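Local coordinates for protein 3-dehydroquinate dehydratase (Aquifex aeolicus, PDB 2EGZ) that probably catalyses the cis-dehydration of 3-dehydroquinate to 3-dehydroshikimate, the third step of the chorismate pathway, through a Schiff-base intermediate, at residues M1-L7 against A24-R30; E166-I170 against F186-Y192. The contacts are given in a common frame with arbitrary orientation. Residue numbers count along the deposited sequence, not the author numbering.

In the fold
A TIM barrel is built by pairing successive parallel strands and closed where the last of them meets its neighbours, and the two contacts illustrate these steps in turn. Interaction 1 pairs strands 2-7 and 26-30; interaction 2 brings strand 168-172 against the segment leading into strand 190-192. Their centres lie 13 Å apart, and strand 190-192, next to 2-7 in the sheet, joins them: Ala-4 N lies 2.8 Å from Thr-191 O, and Leu-2 O 2.9 Å from Thr-191 N, both probable hydrogen bonds. Inside the barrel, Glu-28 OE1 packs 3.7 Å from Tyr-192 CE1, and the side chains of Tyr-192 and Glu-28 come within about 3 and 4 Å, nearest atoms, of that of Lys-142, the Schiff-base lysine.

Interaction 1: residues M1-L7 against A24-R30; sequences MLIAVPL and ADIVELR
Parallel pairing of the first two barrel strands defines this contact, the sheet part of the beta-alpha-beta unit made by strand 2-7, helix 12-22 and strand 26-30. The extended strands run in the same direction, their axes 4.5 Å apart at closest approach and inclined by 29°. Ala-4 faces Ile-26, Val-5 faces Val-27, Pro-6 faces Glu-28 and Leu-7 faces Leu-29. Hydrogen bonds alternate in direction: Ile-26 N to Ile-3 O (3.0 Å), Val-5 N to Ile-26 O (3.1 Å), Glu-28 N to Val-5 O (2.9 Å), Leu-7 N to Glu-28 O (3.0 Å) and Arg-30 N to Leu-7 O (3.2 Å). Pro-6, lacking an amide hydrogen, fits because its nitrogen is not needed in this pairing. At the entry, Asp-25 N also donates to Ile-3 O (2.9 Å), while Asp-25, chi1 m, accepts from Ile-3 N through OD2 (2.9 Å) and forms a salt bridge with Arg-213. Ala-4 CB meets Ile-26 CB at 3.7 Å on one face; on the other, Leu-7 CD1, in an mt rotamer, reaches Val-27 CG1 at 3.8 Å. Glu-28 extends, chi1 and chi2 both t, so that OE2 hydrogen-bonds with Thr-59 OG1; Glu-28 and Arg-30 belong to the predicted 3-dehydroquinate site. Strands 55-59 and 190-192 flank the pair, while helix 39-51 covers Val-27 and Leu-29 and helix 206-217 packs on Ile-3 and Ala-24.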
ATOM      1  N   MET B   1     -28.215  10.719   4.197  1.00 21.00           N
ATOM      2  CA  MET B   1     -27.017  10.272   3.441  1.00 20.47           C
ATOM      3  C   MET B   1     -27.376   9.932   2.004  1.00 17.69           C
ATOM      4  O   MET B   1     -28.517   9.587   1.697  1.00 17.16           O
ATOM      5  CB  MET B   1     -26.410   9.023   4.074  1.00 22.15           C
ATOM      6  CG  MET B   1     -27.240   7.786   3.827  1.00 24.38           C
ATOM      7  SD  MET B   1     -28.246   7.338   5.228  1.00 26.39           S
ATOM      8  CE  MET B   1     -27.386   5.816   5.693  1.00 24.83           C
ATOM      9  N   LEU B   2     -26.380  10.009   1.134  1.00 14.92           N
ATOM     10  CA  LEU B   2     -26.562   9.692  -0.272  1.00 12.76           C
ATOM     11  C   LEU B   2     -26.318   8.202  -0.457  1.00 13.23           C
ATOM     12  O   LEU B   2     -25.484   7.618   0.232  1.00 13.02           O
ATOM     13  CB  LEU B   2     -25.570  10.494  -1.115  1.00 13.13           C
ATOM     14  CG  LEU B   2     -25.726  12.015  -1.001  1.00 16.03           C
ATOM     15  CD1 LEU B   2     -24.674  12.699  -1.869  1.00 15.90           C
ATOM     16  CD2 LEU B   2     -27.127  12.430  -1.425  1.00 17.23           C
ATOM     17  N   ILE B   3     -27.049   7.592  -1.384  1.00 13.03           N
ATOM     18  CA  ILE B   3     -26.904   6.166  -1.652  1.00 13.17           C
ATOM     19  C   ILE B   3     -26.242   5.948  -3.000  1.00 13.26           C
ATOM     20  O   ILE B   3     -26.712   6.455  -4.026  1.00 14.50           O
ATOM     21  CB  ILE B   3     -28.264   5.456  -1.665  1.00 12.06           C
ATOM     22  CG1 ILE B   3     -28.968   5.652  -0.326  1.00 14.14           C
ATOM     23  CG2 ILE B   3     -28.066   3.970  -1.941  1.00 12.29           C
ATOM     24  CD1 ILE B   3     -30.383   5.102  -0.299  1.00 13.55           C
ATOM     25  N   ALA B   4     -25.155   5.184  -2.999  1.00 11.78           N
ATOM     26  CA  ALA B   4     -24.426   4.906  -4.228  1.00 12.28           C
ATOM     27  C   ALA B   4     -24.388   3.419  -4.535  1.00 12.27           C
ATOM     28  O   ALA B   4     -24.395   2.588  -3.632  1.00 12.16           O
ATOM     29  CB  ALA B   4     -23.003   5.434  -4.120  1.00 11.11           C
ATOM     30  N   VAL B   5     -24.346   3.096  -5.821  1.00 11.90           N
ATOM     31  CA  VAL B   5     -24.275   1.708  -6.253  1.00 14.84           C
ATOM     32  C   VAL B   5     -23.182   1.590  -7.306  1.00 15.82           C
ATOM     33  O   VAL B   5     -23.150   2.358  -8.270  1.00 15.43           O
ATOM     34  CB  VAL B   5     -25.620   1.228  -6.851  1.00 16.02           C
ATOM     35  CG1 VAL B   5     -26.054   2.149  -7.975  1.00 17.57           C
ATOM     36  CG2 VAL B   5     -25.484  -0.204  -7.356  1.00 18.91           C
ATOM     37  N   PRO B   6     -22.240   0.653  -7.112  1.00 16.86           N
ATOM     38  CA  PRO B   6     -21.158   0.465  -8.079  1.00 19.06           C
ATOM     39  C   PRO B   6     -21.660  -0.313  -9.283  1.00 19.76           C
ATOM     40  O   PRO B   6     -22.524  -1.180  -9.152  1.00 20.84           O
ATOM     41  CB  PRO B   6     -20.129  -0.333  -7.294  1.00 19.27           C
ATOM     42  CG  PRO B   6     -20.994  -1.174  -6.399  1.00 18.39           C
ATOM     43  CD  PRO B   6     -21.991  -0.143  -5.897  1.00 19.28           C
ATOM     44  N   LEU B   7     -21.114  -0.009 -10.450  1.00 21.97           N
ATOM     45  CA  LEU B   7     -21.512  -0.700 -11.665  1.00 24.05           C
ATOM     46  C   LEU B   7     -20.346  -0.824 -12.628  1.00 26.12           C
ATOM     47  O   LEU B   7     -19.504   0.073 -12.718  1.00 26.33           O
ATOM     48  CB  LEU B   7     -22.640   0.057 -12.378  1.00 23.35           C
ATOM     49  CG  LEU B   7     -24.036   0.203 -11.762  1.00 24.72           C
ATOM     50  CD1 LEU B   7     -24.901   1.011 -12.721  1.00 24.72           C
ATOM     51  CD2 LEU B   7     -24.666  -1.164 -11.508  1.00 24.46           C
ATOM     52  N   ALA B  24     -31.274   5.155  -6.271  1.00 16.93           N
ATOM     53  CA  ALA B  24     -29.866   5.493  -6.105  1.00 15.73           C
ATOM     54  C   ALA B  24     -29.678   6.984  -6.366  1.00 15.82           C
ATOM     55  O   ALA B  24     -30.339   7.551  -7.236  1.00 15.68           O
ATOM     56  CB  ALA B  24     -29.014   4.688  -7.073  1.00 13.96           C
ATOM     57  N   ASP B  25     -28.789   7.616  -5.606  1.00 12.35           N
ATOM     58  CA  ASP B  25     -28.513   9.041  -5.791  1.00 11.61           C
ATOM     59  C   ASP B  25     -27.259   9.142  -6.634  1.00 11.04           C
ATOM     60  O   ASP B  25     -27.070  10.094  -7.396  1.00 10.49           O
ATOM     61  CB  ASP B  25     -28.228   9.723  -4.451  1.00 11.40           C
ATOM     62  CG  ASP B  25     -29.401   9.674  -3.508  1.00 13.94           C
ATOM     63  OD1 ASP B  25     -30.434  10.293  -3.833  1.00 14.53           O
ATOM     64  OD2 ASP B  25     -29.288   9.021  -2.443  1.00 14.22           O
ATOM     65  N   ILE B  26     -26.401   8.139  -6.477  1.00 11.30           N
ATOM     66  CA  ILE B  26     -25.122   8.102  -7.162  1.00 11.84           C
ATOM     67  C   ILE B  26     -24.803   6.754  -7.789  1.00 12.22           C
ATOM     68  O   ILE B  26     -25.168   5.710  -7.256  1.00 12.42           O
ATOM     69  CB  ILE B  26     -23.978   8.395  -6.166  1.00 11.86           C
ATOM     70  CG1 ILE B  26     -24.167   9.772  -5.535  1.00 12.78           C
ATOM     71  CG2 ILE B  26     -22.636   8.278  -6.859  1.00 13.94           C
ATOM     72  CD1 ILE B  26     -23.230  10.018  -4.373  1.00 15.94           C
ATOM     73  N   VAL B  27     -24.118   6.788  -8.927  1.00 12.26           N
ATOM     74  CA  VAL B  27     -23.663   5.569  -9.576  1.00 12.48           C
ATOM     75  C   VAL B  27     -22.143   5.665  -9.551  1.00 12.52           C
ATOM     76  O   VAL B  27     -21.565   6.650 -10.017  1.00 12.36           O
ATOM     77  CB  VAL B  27     -24.127   5.448 -11.054  1.00 14.38           C
ATOM     78  CG1 VAL B  27     -23.302   4.378 -11.772  1.00 16.30           C
ATOM     79  CG2 VAL B  27     -25.598   5.067 -11.109  1.00 13.76           C
ATOM     80  N   GLU B  28     -21.493   4.665  -8.975  1.00 13.05           N
ATOM     81  CA  GLU B  28     -20.041   4.664  -8.945  1.00 12.87           C
ATOM     82  C   GLU B  28     -19.541   3.830 -10.114  1.00 14.11           C
ATOM     83  O   GLU B  28     -19.788   2.625 -10.174  1.00 15.02           O
ATOM     84  CB  GLU B  28     -19.502   4.061  -7.646  1.00 13.48           C
ATOM     85  CG  GLU B  28     -17.979   3.891  -7.671  1.00 16.01           C
ATOM     86  CD  GLU B  28     -17.416   3.289  -6.398  1.00 18.39           C
ATOM     87  OE1 GLU B  28     -18.033   2.343  -5.870  1.00 19.17           O
ATOM     88  OE2 GLU B  28     -16.348   3.750  -5.936  1.00 20.35           O
ATOM     89  N   LEU B  29     -18.849   4.467 -11.049  1.00 13.90           N
ATOM     90  CA  LEU B  29     -18.319   3.732 -12.186  1.00 16.01           C
ATOM     91  C   LEU B  29     -17.006   3.097 -11.757  1.00 16.86           C
ATOM     92  O   LEU B  29     -16.022   3.791 -11.513  1.00 17.09           O
ATOM     93  CB  LEU B  29     -18.080   4.658 -13.386  1.00 15.89           C
ATOM     94  CG  LEU B  29     -19.289   5.102 -14.217  1.00 16.80           C
ATOM     95  CD1 LEU B  29     -20.235   5.911 -13.356  1.00 20.65           C
ATOM     96  CD2 LEU B  29     -18.818   5.931 -15.404  1.00 20.48           C
ATOM     97  N   ARG B  30     -17.011   1.775 -11.628  1.00 18.84           N
ATOM     98  CA  ARG B  30     -15.806   1.049 -11.251  1.00 19.44           C
ATOM     99  C   ARG B  30     -15.101   0.726 -12.560  1.00 20.72           C
ATOM    100  O   ARG B  30     -15.224  -0.378 -13.091  1.00 21.07           O
ATOM    101  CB  ARG B  30     -16.166  -0.235 -10.498  1.00 20.39           C
ATOM    102  CG  ARG B  30     -16.611  -0.006  -9.055  1.00 21.29           C
ATOM    103  CD  ARG B  30     -15.470   0.565  -8.218  1.00 22.12           C
ATOM    104  NE  ARG B  30     -14.321  -0.340  -8.195  1.00 23.47           N
ATOM    105  CZ  ARG B  30     -14.167  -1.342  -7.333  1.00 23.41           C
ATOM    106  NH1 ARG B  30     -15.088  -1.571  -6.406  1.00 24.43           N
ATOM    107  NH2 ARG B  30     -13.102  -2.128  -7.415  1.00 22.64           N
TER

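Interaction 2: residues E166-I170 against F186-Y192; sequences EKILI and FGSVITY
Phe-186 opens segment 186-192 with its carbonyl O 2.6 Å from a water that donates to it and accepts from Lys-167 NZ at 3.0 Å; that ammonium also bonds Gly-165 O. Phe-186 CB packs on Leu-169 CD1 at 4.3 Å. Gly-187 turns the chain with a positive phi (88°, psi 7°), where a CB would jam against the preceding carbonyl, and its O accepts from Lys-167 N at 3.2 Å. Ser-188 forms a single backbone bridge with Lys-167, CA to CA 5.1 Å; the serine side chain, chi1 t, supplies OG to Leu-169 N (2.9 Å), so a hydroxyl serves where a strand carbonyl might. Val-189 N returns a bond to Lys-167 O (2.9 Å), and Val-189 CG1 lies 3.6 Å from Glu-166 CB. From here the backbones diverge: the axes of strand segments 168-170 and 190-192 are 7.0 Å apart at closest approach, inclined by 32°, and side chains fill the gap. Ile-190 CD1 meets Ile-168 CD1 at 4.0 Å, both residues mt; the CA-to-CB bond of Thr-191 points away. Tyr-192, chi1 m, receives Ile-168 CG2 at its ring edge, 3.8 Å from CE2, and Ile-170 CD1 3.6 Å from CD2, while the ring makes a cation-pi contact with Lys-142. Such a seam between the seventh and eighth strands closes the TIM barrel of type I dehydroquinases, here beside the Schiff-base lysine.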
ATOM      1  N   GLU B 166     -16.856  15.595   7.440  1.00 23.08           N
ATOM      2  CA  GLU B 166     -17.673  14.617   6.753  1.00 21.89           C
ATOM      3  C   GLU B 166     -16.706  13.573   6.224  1.00 19.03           C
ATOM      4  O   GLU B 166     -15.572  13.884   5.845  1.00 15.88           O
ATOM      5  CB  GLU B 166     -18.488  15.252   5.623  1.00 27.01           C
ATOM      6  CG  GLU B 166     -17.701  15.924   4.526  1.00 30.67           C
ATOM      7  CD  GLU B 166     -18.619  16.603   3.527  1.00 32.78           C
ATOM      8  OE1 GLU B 166     -19.448  17.432   3.960  1.00 36.28           O
ATOM      9  OE2 GLU B 166     -18.522  16.311   2.317  1.00 33.35           O
ATOM     10  N   LYS B 167     -17.152  12.328   6.223  1.00 14.66           N
ATOM     11  CA  LYS B 167     -16.314  11.224   5.791  1.00 11.99           C
ATOM     12  C   LYS B 167     -17.224  10.118   5.298  1.00 10.30           C
ATOM     13  O   LYS B 167     -18.440  10.296   5.235  1.00  8.84           O
ATOM     14  CB  LYS B 167     -15.495  10.726   6.986  1.00 11.96           C
ATOM     15  CG  LYS B 167     -16.347  10.490   8.246  1.00 13.89           C
ATOM     16  CD  LYS B 167     -15.489  10.152   9.468  1.00 16.22           C
ATOM     17  CE  LYS B 167     -14.645  11.325   9.956  1.00 13.87           C
ATOM     18  NZ  LYS B 167     -15.422  12.321  10.765  1.00 15.95           N
ATOM     19  N   ILE B 168     -16.631   8.985   4.947  1.00 10.39           N
ATOM     20  CA  ILE B 168     -17.380   7.820   4.482  1.00 10.06           C
ATOM     21  C   ILE B 168     -16.821   6.644   5.264  1.00 10.57           C
ATOM     22  O   ILE B 168     -15.632   6.331   5.168  1.00 10.94           O
ATOM     23  CB  ILE B 168     -17.181   7.589   2.970  1.00 11.00           C
ATOM     24  CG1 ILE B 168     -17.771   8.772   2.193  1.00 11.79           C
ATOM     25  CG2 ILE B 168     -17.833   6.269   2.548  1.00 11.18           C
ATOM     26  CD1 ILE B 168     -17.342   8.819   0.723  1.00 12.53           C
ATOM     27  N   LEU B 169     -17.679   6.004   6.051  1.00  9.30           N
ATOM     28  CA  LEU B 169     -17.259   4.884   6.881  1.00  9.20           C
ATOM     29  C   LEU B 169     -17.982   3.609   6.517  1.00 11.52           C
ATOM     30  O   LEU B 169     -19.211   3.587   6.454  1.00 12.01           O
ATOM     31  CB  LEU B 169     -17.533   5.207   8.345  1.00 10.30           C
ATOM     32  CG  LEU B 169     -16.888   6.504   8.827  1.00 10.88           C
ATOM     33  CD1 LEU B 169     -17.381   6.824  10.226  1.00 13.95           C
ATOM     34  CD2 LEU B 169     -15.373   6.354   8.795  1.00 11.45           C
ATOM     35  N   ILE B 170     -17.223   2.543   6.299  1.00 10.30           N
ATOM     36  CA  ILE B 170     -17.825   1.267   5.948  1.00 11.42           C
ATOM     37  C   ILE B 170     -17.125   0.102   6.624  1.00 12.58           C
ATOM     38  O   ILE B 170     -15.916  -0.077   6.462  1.00 11.64           O
ATOM     39  CB  ILE B 170     -17.763   1.013   4.425  1.00 13.00           C
ATOM     40  CG1 ILE B 170     -18.440   2.159   3.673  1.00 14.64           C
ATOM     41  CG2 ILE B 170     -18.452  -0.302   4.087  1.00 13.79           C
ATOM     42  CD1 ILE B 170     -18.163   2.158   2.198  1.00 17.03           C
ATOM     43  N   PHE B 186     -22.675   8.978  12.500  1.00 12.95           N
ATOM     44  CA  PHE B 186     -21.271   9.217  12.797  1.00 14.11           C
ATOM     45  C   PHE B 186     -20.591  10.074  11.723  1.00 15.01           C
ATOM     46  O   PHE B 186     -19.365  10.099  11.618  1.00 17.77           O
ATOM     47  CB  PHE B 186     -20.554   7.877  12.951  1.00 13.17           C
ATOM     48  CG  PHE B 186     -21.029   7.081  14.129  1.00 12.37           C
ATOM     49  CD1 PHE B 186     -20.459   7.264  15.384  1.00 13.01           C
ATOM     50  CD2 PHE B 186     -22.070   6.175  13.995  1.00 12.59           C
ATOM     51  CE1 PHE B 186     -20.919   6.556  16.486  1.00 12.60           C
ATOM     52  CE2 PHE B 186     -22.541   5.462  15.092  1.00 15.68           C
ATOM     53  CZ  PHE B 186     -21.960   5.655  16.344  1.00 13.88           C
ATOM     54  N   GLY B 187     -21.393  10.779  10.932  1.00 13.80           N
ATOM     55  CA  GLY B 187     -20.836  11.641   9.901  1.00 13.11           C
ATOM     56  C   GLY B 187     -20.567  11.027   8.534  1.00 11.49           C
ATOM     57  O   GLY B 187     -19.979  11.686   7.677  1.00 11.01           O
ATOM     58  N   SER B 188     -20.975   9.782   8.316  1.00  9.50           N
ATOM     59  CA  SER B 188     -20.763   9.137   7.016  1.00 10.37           C
ATOM     60  C   SER B 188     -21.809   9.719   6.063  1.00 11.73           C
ATOM     61  O   SER B 188     -23.010   9.614   6.311  1.00 11.07           O
ATOM     62  CB  SER B 188     -20.925   7.620   7.131  1.00 10.96           C
ATOM     63  OG  SER B 188     -20.414   6.972   5.976  1.00 11.25           O
ATOM     64  N   VAL B 189     -21.345  10.317   4.968  1.00  9.53           N
ATOM     65  CA  VAL B 189     -22.232  10.981   4.018  1.00  9.49           C
ATOM     66  C   VAL B 189     -22.735  10.174   2.827  1.00  9.36           C
ATOM     67  O   VAL B 189     -23.699  10.582   2.172  1.00  8.25           O
ATOM     68  CB  VAL B 189     -21.569  12.266   3.487  1.00 12.37           C
ATOM     69  CG1 VAL B 189     -21.337  13.231   4.640  1.00 11.22           C
ATOM     70  CG2 VAL B 189     -20.239  11.928   2.803  1.00 12.33           C
ATOM     71  N   ILE B 190     -22.087   9.050   2.543  1.00  8.69           N
ATOM     72  CA  ILE B 190     -22.483   8.190   1.429  1.00  8.79           C
ATOM     73  C   ILE B 190     -22.433   6.736   1.875  1.00 11.18           C
ATOM     74  O   ILE B 190     -21.521   6.332   2.602  1.00  9.70           O
ATOM     75  CB  ILE B 190     -21.531   8.357   0.212  1.00  8.92           C
ATOM     76  CG1 ILE B 190     -21.585   9.793  -0.313  1.00  8.03           C
ATOM     77  CG2 ILE B 190     -21.905   7.362  -0.894  1.00 11.22           C
ATOM     78  CD1 ILE B 190     -20.515  10.103  -1.361  1.00 10.50           C
ATOM     79  N   THR B 191     -23.427   5.958   1.461  1.00 10.34           N
ATOM     80  CA  THR B 191     -23.468   4.540   1.789  1.00 10.76           C
ATOM     81  C   THR B 191     -23.507   3.815   0.445  1.00 11.11           C
ATOM     82  O   THR B 191     -24.014   4.352  -0.536  1.00 11.61           O
ATOM     83  CB  THR B 191     -24.709   4.182   2.648  1.00 11.49           C
ATOM     84  OG1 THR B 191     -24.576   2.845   3.150  1.00 12.67           O
ATOM     85  CG2 THR B 191     -25.984   4.291   1.830  1.00 11.93           C
ATOM     86  N   TYR B 192     -22.952   2.612   0.395  1.00 10.61           N
ATOM     87  CA  TYR B 192     -22.891   1.852  -0.851  1.00 11.78           C
ATOM     88  C   TYR B 192     -23.742   0.594  -0.794  1.00 13.48           C
ATOM     89  O   TYR B 192     -23.683  -0.171   0.171  1.00 12.92           O
ATOM     90  CB  TYR B 192     -21.435   1.485  -1.156  1.00 12.63           C
ATOM     91  CG  TYR B 192     -20.542   2.687  -1.346  1.00 13.51           C
ATOM     92  CD1 TYR B 192     -19.968   2.962  -2.587  1.00 14.01           C
ATOM     93  CD2 TYR B 192     -20.287   3.566  -0.289  1.00 15.40           C
ATOM     94  CE1 TYR B 192     -19.153   4.091  -2.772  1.00 14.82           C
ATOM     95  CE2 TYR B 192     -19.479   4.694  -0.464  1.00 15.53           C
ATOM     96  CZ  TYR B 192     -18.917   4.947  -1.706  1.00 16.75           C
ATOM     97  OH  TYR B 192     -18.119   6.056  -1.882  1.00 18.28           O
TER
HETATM   98  O   HOH W   1     -16.950  10.496  12.616  1.00 24.96           O